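Local atomic coordinates of CDP-glucose-4,6-dehydratase (Yersinia pseudotuberculosis, PDB entry 1RKX), a protein that converts CDP-D-glucose to CDP-4-dehydro-6-deoxy-D-glucose with loss of water, using a bound NAD cofactor in a Rossmann-type fold of the short-chain dehydrogenase/reductase family. Residues H333-L337 with S338-M342; P47-F50 with E51-R54; G144-E147 with N148-M151. One frame throughout, in Å; residues are numbered along the deposited sequence.

Along the chain the order is contact 2, contact 3, contact 1. Contacts 1 and 2 are neighbours, their centres 12 Å apart: the end of helix 322-338 and the start of helix 342-355 pack on the short helix 49-52, with Trp336 NE1 3.6 Å from Thr52 CG2 and Met342 CB 3.5 Å from Thr52 O. Residues near the C-terminus thus cover the crossover between strands 35-40 and 60-63 of the seven-stranded parallel sheet. The Phe50 side chain of the same short helix lies about 7 Å from NAD. Contact 3 lies on the opposite side of the chain's centre, 35 Å and 40 Å from contacts 2 and 1 between centres, where a loop meets a second subunit.

Contact 1. Residues H333-L337 with S338-M342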
loop_
_atom_site.group_PDB
_atom_site.type_symbol
_atom_site.label_atom_id
_atom_site.label_comp_id
_atom_site.label_asym_id
_atom_site.label_seq_id
_atom_site.Cartn_x
_atom_site.Cartn_y
_atom_site.Cartn_z
ATOM N N HIS C 333 12.891 40.685 13.824
ATOM C CA HIS C 333 13.148 40.774 15.247
ATOM C C HIS C 333 13.831 42.066 15.688
ATOM O O HIS C 333 13.325 42.759 16.571
ATOM C CB HIS C 333 13.963 39.578 15.726
ATOM C CG HIS C 333 13.684 39.207 17.145
ATOM N ND1 HIS C 333 12.440 38.791 17.569
ATOM C CD2 HIS C 333 14.475 39.212 18.243
ATOM C CE1 HIS C 333 12.478 38.554 18.867
ATOM N NE2 HIS C 333 13.701 38.802 19.301
ATOM N N LYS C 334 14.968 42.401 15.087
ATOM C CA LYS C 334 15.660 43.620 15.497
ATOM C C LYS C 334 14.842 44.887 15.272
ATOM O O LYS C 334 14.999 45.864 16.004
ATOM C CB LYS C 334 17.042 43.735 14.836
ATOM C CG LYS C 334 17.113 43.424 13.360
ATOM C CD LYS C 334 18.548 43.619 12.855
ATOM C CE LYS C 334 19.559 42.824 13.684
ATOM N NZ LYS C 334 20.966 43.045 13.239
ATOM N N ASN C 335 13.965 44.888 14.275
ATOM C CA ASN C 335 13.134 46.063 14.071
ATOM C C ASN C 335 12.165 46.148 15.244
ATOM O O ASN C 335 11.876 47.233 15.750
ATOM C CB ASN C 335 12.367 45.982 12.753
ATOM C CG ASN C 335 13.097 46.679 11.616
ATOM O OD1 ASN C 335 13.913 46.072 10.914
ATOM N ND2 ASN C 335 12.822 47.973 11.442
ATOM N N TRP C 336 11.671 44.993 15.682
ATOM C CA TRP C 336 10.758 44.940 16.816
ATOM C C TRP C 336 11.485 45.435 18.065
ATOM O O TRP C 336 10.951 46.240 18.828
ATOM C CB TRP C 336 10.267 43.506 17.036
ATOM C CG TRP C 336 9.560 43.312 18.343
ATOM C CD1 TRP C 336 8.369 43.864 18.725
ATOM C CD2 TRP C 336 10.022 42.545 19.457
ATOM N NE1 TRP C 336 8.064 43.490 20.010
ATOM C CE2 TRP C 336 9.062 42.680 20.485
ATOM C CE3 TRP C 336 11.157 41.757 19.690
ATOM C CZ2 TRP C 336 9.204 42.057 21.729
ATOM C CZ3 TRP C 336 11.297 41.136 20.929
ATOM C CH2 TRP C 336 10.322 41.292 21.932
ATOM N N LEU C 337 12.708 44.953 18.265
ATOM C CA LEU C 337 13.517 45.348 19.415
ATOM C C LEU C 337 13.837 46.843 19.422
ATOM O O LEU C 337 13.907 47.465 20.484
ATOM C CB LEU C 337 14.833 44.561 19.434
ATOM C CG LEU C 337 14.773 43.069 19.762
ATOM C CD1 LEU C 337 16.132 42.436 19.517
ATOM C CD2 LEU C 337 14.348 42.881 21.209
ATOM N N SER C 338 14.030 47.408 18.233
ATOM C CA SER C 338 14.361 48.822 18.091
ATOM C C SER C 338 13.154 49.718 18.326
ATOM O O SER C 338 13.299 50.919 18.551
ATOM C CB SER C 338 14.928 49.098 16.694
ATOM O OG SER C 338 13.919 49.014 15.704
ATOM N N GLY C 339 11.964 49.134 18.265
ATOM C CA GLY C 339 10.757 49.912 18.472
ATOM C C GLY C 339 10.041 50.247 17.177
ATOM O O GLY C 339 9.145 51.088 17.156
ATOM N N THR C 340 10.444 49.603 16.089
ATOM C CA THR C 340 9.811 49.840 14.797
ATOM C C THR C 340 8.325 49.498 14.869
ATOM O O THR C 340 7.917 48.628 15.644
ATOM C CB THR C 340 10.464 48.978 13.691
ATOM O OG1 THR C 340 11.834 49.363 13.539
ATOM C CG2 THR C 340 9.730 49.151 12.362
ATOM N N ASP C 341 7.518 50.193 14.067
ATOM C CA ASP C 341 6.084 49.931 14.009
ATOM C C ASP C 341 5.970 48.581 13.310
ATOM O O ASP C 341 6.144 48.490 12.094
ATOM C CB ASP C 341 5.378 51.002 13.171
ATOM C CG ASP C 341 3.871 50.787 13.083
ATOM O OD1 ASP C 341 3.427 49.619 13.056
ATOM O OD2 ASP C 341 3.125 51.788 13.020
ATOM N N MET C 342 5.676 47.534 14.073
ATOM C CA MET C 342 5.597 46.200 13.493
ATOM C C MET C 342 4.342 45.907 12.687
ATOM O O MET C 342 4.276 44.903 11.982
ATOM C CB MET C 342 5.813 45.151 14.583
ATOM C CG MET C 342 7.160 45.305 15.289
ATOM S SD MET C 342 8.525 45.611 14.130
ATOM C CE MET C 342 8.696 43.985 13.351
HETATM O O HOH W 1 8.649 47.471 18.209
#
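A Schellman motif closes helix 322-338, with Gly339 at positive phi (102°) as the residue that leaves the helix. Its two bonds run back into the last turn: Thr340 N reaches Asn335 O at 2.8 Å (N-H...O 149°), and Gly339 N donates to Trp336 O at 3.1 Å, coming from well above the carbonyl plane. Ser338 OG adds a side-chain bond, meeting Asn335 O at 2.7 Å from the face of the carbonyl plane opposite to Thr340 N. With chi1 at 72°, Ser338 folds its hydroxyl back over the helix end rather than away from it. A water bridges Trp336 O and Thr340 O, giving each a proton.

Beyond these polar bonds the chain turns back on itself. The bent side chain of Met342 crosses that of Trp336 at about a right angle: its CG lies in the indole plane at the ring edge, 3.9 Å from CD1, while SD sits 3.6 Å from Trp336 CA. Trp336 also meets Trp202 edge-to-face. Two firm bonds from opposite faces hold Asn335 O, which satisfies a carbonyl in the last turn of the helix and is consistent with a defined exit of the chain from it.

Contact 2. Residues P47-F50 with E51-R54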
loop_
_atom_site.group_PDB
_atom_site.type_symbol
_atom_site.label_atom_id
_atom_site.label_comp_id
_atom_site.label_asym_id
_atom_site.label_seq_id
_atom_site.Cartn_x
_atom_site.Cartn_y
_atom_site.Cartn_z
ATOM N N PRO C 47 5.349 38.682 24.596
ATOM C CA PRO C 47 4.649 39.358 23.499
ATOM C C PRO C 47 3.978 38.404 22.519
ATOM O O PRO C 47 4.156 37.187 22.593
ATOM C CB PRO C 47 5.756 40.175 22.844
ATOM C CG PRO C 47 6.951 39.303 23.029
ATOM C CD PRO C 47 6.810 38.824 24.453
ATOM N N SER C 48 3.202 38.975 21.604
ATOM C CA SER C 48 2.493 38.204 20.596
ATOM C C SER C 48 2.415 39.011 19.307
ATOM O O SER C 48 2.436 40.240 19.334
ATOM C CB SER C 48 1.069 37.892 21.067
ATOM O OG SER C 48 0.286 39.074 21.124
ATOM N N LEU C 49 2.344 38.322 18.176
ATOM C CA LEU C 49 2.220 39.012 16.898
ATOM C C LEU C 49 0.921 39.808 16.940
ATOM O O LEU C 49 0.851 40.945 16.466
ATOM C CB LEU C 49 2.155 38.005 15.751
ATOM C CG LEU C 49 1.912 38.575 14.349
ATOM C CD1 LEU C 49 3.122 39.397 13.899
ATOM C CD2 LEU C 49 1.659 37.434 13.378
ATOM N N PHE C 50 -0.105 39.200 17.526
ATOM C CA PHE C 50 -1.423 39.825 17.624
ATOM C C PHE C 50 -1.339 41.264 18.125
ATOM O O PHE C 50 -1.882 42.172 17.508
ATOM C CB PHE C 50 -2.329 39.012 18.558
ATOM C CG PHE C 50 -3.759 39.481 18.576
ATOM C CD1 PHE C 50 -4.563 39.337 17.445
ATOM C CD2 PHE C 50 -4.304 40.062 19.722
ATOM C CE1 PHE C 50 -5.899 39.766 17.452
ATOM C CE2 PHE C 50 -5.634 40.493 19.742
ATOM C CZ PHE C 50 -6.433 40.345 18.606
ATOM N N GLU C 51 -0.647 41.467 19.242
ATOM C CA GLU C 51 -0.517 42.800 19.820
ATOM C C GLU C 51 0.558 43.662 19.160
ATOM O O GLU C 51 0.320 44.837 18.868
ATOM C CB GLU C 51 -0.219 42.702 21.319
ATOM C CG GLU C 51 -1.319 42.053 22.153
ATOM C CD GLU C 51 -2.650 42.780 22.060
ATOM O OE1 GLU C 51 -2.659 43.991 21.765
ATOM O OE2 GLU C 51 -3.691 42.140 22.306
ATOM N N THR C 52 1.736 43.085 18.925
ATOM C CA THR C 52 2.831 43.839 18.325
ATOM C C THR C 52 2.519 44.351 16.922
ATOM O O THR C 52 2.943 45.447 16.547
ATOM C CB THR C 52 4.140 43.008 18.287
ATOM O OG1 THR C 52 3.948 41.832 17.486
ATOM C CG2 THR C 52 4.554 42.599 19.699
ATOM N N ALA C 53 1.754 43.583 16.155
ATOM C CA ALA C 53 1.418 43.978 14.794
ATOM C C ALA C 53 0.004 44.519 14.652
ATOM O O ALA C 53 -0.493 44.665 13.539
ATOM C CB ALA C 53 1.625 42.799 13.837
ATOM N N ARG C 54 -0.640 44.817 15.778
ATOM C CA ARG C 54 -2.002 45.359 15.774
ATOM C C ARG C 54 -2.943 44.586 14.860
ATOM O O ARG C 54 -3.699 45.177 14.086
ATOM C CB ARG C 54 -1.995 46.837 15.345
ATOM C CG ARG C 54 -1.125 47.758 16.194
ATOM C CD ARG C 54 -1.333 47.510 17.679
ATOM N NE ARG C 54 -2.745 47.349 18.011
ATOM C CZ ARG C 54 -3.185 46.684 19.074
ATOM N NH1 ARG C 54 -2.320 46.122 19.909
ATOM N NH2 ARG C 54 -4.486 46.562 19.294
#
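The ring of Phe50 and the carboxylate of Glu51 stand almost perpendicular, their planes 86° apart, with Glu51 OE2 near the ring plane at its edge, 3.4 Å from CD2. The oxygen therefore faces the ring's C-H rim, a placement consistent with a weak electrostatic attraction. In Glu51, chi1 sets CG beside Ser48 OG, and the bend at chi2 (-59°) then swings the carboxylate to the ring edge. Its other oxygen, OE1, forms a salt bridge with Arg54 NH1 at 2.8 Å, met nearly along the C-O axis. The same NH1 donates to Glu51 O in the carbonyl plane, on a lone pair, so the guanidinium is anchored to both side chain and backbone of one residue; its NE turns to Asp57.

These residues belong to the short helix 49-52 and its C-terminal exit, in the beta-alpha-beta unit between strands 35-40 and 60-63. Ser48 is the N-cap: OG accepts from Glu51 N at 3.2 Å. Ser48 O takes two bonds from Thr52, a nearly straight one from N (3.0 Å, 168°) and one from OG1 (2.9 Å), the hydroxyl being folded back over the helix. At the other end Arg54, at positive phi, is the C-prime residue of a Schellman motif, with Arg54 N bonded to Glu51 O. On the apolar side, Leu49 CD1 lies alongside Ala53 CB at 3.7 Å, while Leu49 also touches Trp24 and Ala53 touches Leu27, both on helix 20-31.

Contact 3. Residues G144-E147 with N148-M151; sequences GYRE and NEAM
With CG anti to its carbonyl carbon (chi1 -60°) and the next torsion extended at -171°, Glu149 sends its carboxylate back along the chain to Tyr145 and Arg146. Its backbone closes a type I beta turn from Arg146 to Glu149, in the loop between strand 126-130 and helix 156-175. Glu149 N donates to Arg146 O at 3.1 Å, from above the carbonyl plane. In return Arg146 N gives a nearly straight bond (168°) to the anti lone pair of Glu149 OE2, at 2.8 Å. The turn is thus bonded in both directions between the same two residues, once through backbone alone and once through the carboxylate.

OE2 also lies 3.4 Å from Tyr145 CA. Tyr145 crosses the Glu149 side chain at about a right angle, while its OH accepts from Lys139 N. Within the turn the charged ends of Arg146 and Glu149 stay apart, NE to OE2 being 4.5 Å with the oxygen well out of the guanidinium plane. Each instead pairs with the opposite charge of a neighbouring subunit: Arg146 NH2 with Glu149 OE1 of that subunit, and Glu149 OE1 with its Arg146 NH2. Arg146 NH2 also donates to a water at 3.0 Å, which in turn donates to Asn148 OD1 at 2.9 Å.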
loop_
_atom_site.group_PDB
_atom_site.type_symbol
_atom_site.label_atom_id
_atom_site.label_comp_id
_atom_site.label_asym_id
_atom_site.label_seq_id
_atom_site.Cartn_x
_atom_site.Cartn_y
_atom_site.Cartn_z
ATOM N N GLY C 144 8.826 11.646 1.755
ATOM C CA GLY C 144 7.804 12.632 2.052
ATOM C C GLY C 144 6.443 12.000 1.843
ATOM O O GLY C 144 6.235 11.260 0.878
ATOM N N TYR C 145 5.507 12.288 2.740
ATOM C CA TYR C 145 4.173 11.718 2.647
ATOM C C TYR C 145 3.320 12.287 1.529
ATOM O O TYR C 145 3.382 13.473 1.218
ATOM C CB TYR C 145 3.441 11.871 3.980
ATOM C CG TYR C 145 4.067 11.030 5.062
ATOM C CD1 TYR C 145 5.138 11.507 5.815
ATOM C CD2 TYR C 145 3.650 9.716 5.266
ATOM C CE1 TYR C 145 5.785 10.685 6.747
ATOM C CE2 TYR C 145 4.283 8.892 6.185
ATOM C CZ TYR C 145 5.350 9.378 6.919
ATOM O OH TYR C 145 5.978 8.538 7.807
ATOM N N ARG C 146 2.522 11.415 0.930
ATOM C CA ARG C 146 1.637 11.800 -0.157
ATOM C C ARG C 146 0.238 11.922 0.450
ATOM O O ARG C 146 -0.069 11.254 1.435
ATOM C CB ARG C 146 1.748 10.745 -1.270
ATOM C CG ARG C 146 3.240 10.483 -1.589
ATOM C CD ARG C 146 3.572 9.699 -2.865
ATOM N NE ARG C 146 3.245 8.286 -2.792
ATOM C CZ ARG C 146 3.949 7.307 -3.362
ATOM N NH1 ARG C 146 5.052 7.559 -4.057
ATOM N NH2 ARG C 146 3.523 6.060 -3.255
ATOM N N GLU C 147 -0.598 12.787 -0.114
ATOM C CA GLU C 147 -1.930 13.018 0.442
ATOM C C GLU C 147 -2.859 11.820 0.582
ATOM O O GLU C 147 -3.786 11.853 1.393
ATOM C CB GLU C 147 -2.647 14.129 -0.341
ATOM C CG GLU C 147 -2.058 15.516 -0.123
ATOM C CD GLU C 147 -0.969 15.869 -1.120
ATOM O OE1 GLU C 147 -0.472 14.962 -1.826
ATOM O OE2 GLU C 147 -0.608 17.060 -1.190
ATOM N N ASN C 148 -2.611 10.764 -0.187
ATOM C CA ASN C 148 -3.455 9.575 -0.135
ATOM C C ASN C 148 -3.020 8.546 0.911
ATOM O O ASN C 148 -3.596 7.463 0.982
ATOM C CB ASN C 148 -3.496 8.906 -1.518
ATOM C CG ASN C 148 -2.174 8.255 -1.902
ATOM O OD1 ASN C 148 -1.128 8.543 -1.320
ATOM N ND2 ASN C 148 -2.218 7.378 -2.901
ATOM N N GLU C 149 -2.024 8.874 1.728
ATOM C CA GLU C 149 -1.559 7.923 2.729
ATOM C C GLU C 149 -2.313 8.029 4.059
ATOM O O GLU C 149 -2.970 9.032 4.348
ATOM C CB GLU C 149 -0.039 8.053 2.903
ATOM C CG GLU C 149 0.719 7.765 1.582
ATOM C CD GLU C 149 2.233 7.671 1.734
ATOM O OE1 GLU C 149 2.758 6.541 1.902
ATOM O OE2 GLU C 149 2.897 8.722 1.683
ATOM N N ALA C 150 -2.205 6.975 4.864
ATOM C CA ALA C 150 -2.915 6.864 6.139
ATOM C C ALA C 150 -2.730 7.945 7.194
ATOM O O ALA C 150 -1.627 8.453 7.414
ATOM C CB ALA C 150 -2.621 5.504 6.761
ATOM N N MET C 151 -3.840 8.272 7.855
ATOM C CA MET C 151 -3.857 9.261 8.926
ATOM C C MET C 151 -3.541 8.531 10.235
ATOM O O MET C 151 -3.774 7.323 10.365
ATOM C CB MET C 151 -5.235 9.921 9.029
ATOM C CG MET C 151 -5.664 10.694 7.784
ATOM S SD MET C 151 -4.694 12.211 7.557
ATOM C CE MET C 151 -3.466 11.641 6.380
HETATM O O HOH W 2 0.737 6.417 -2.073
HETATM O O HOH W 3 -5.337 9.796 3.226
#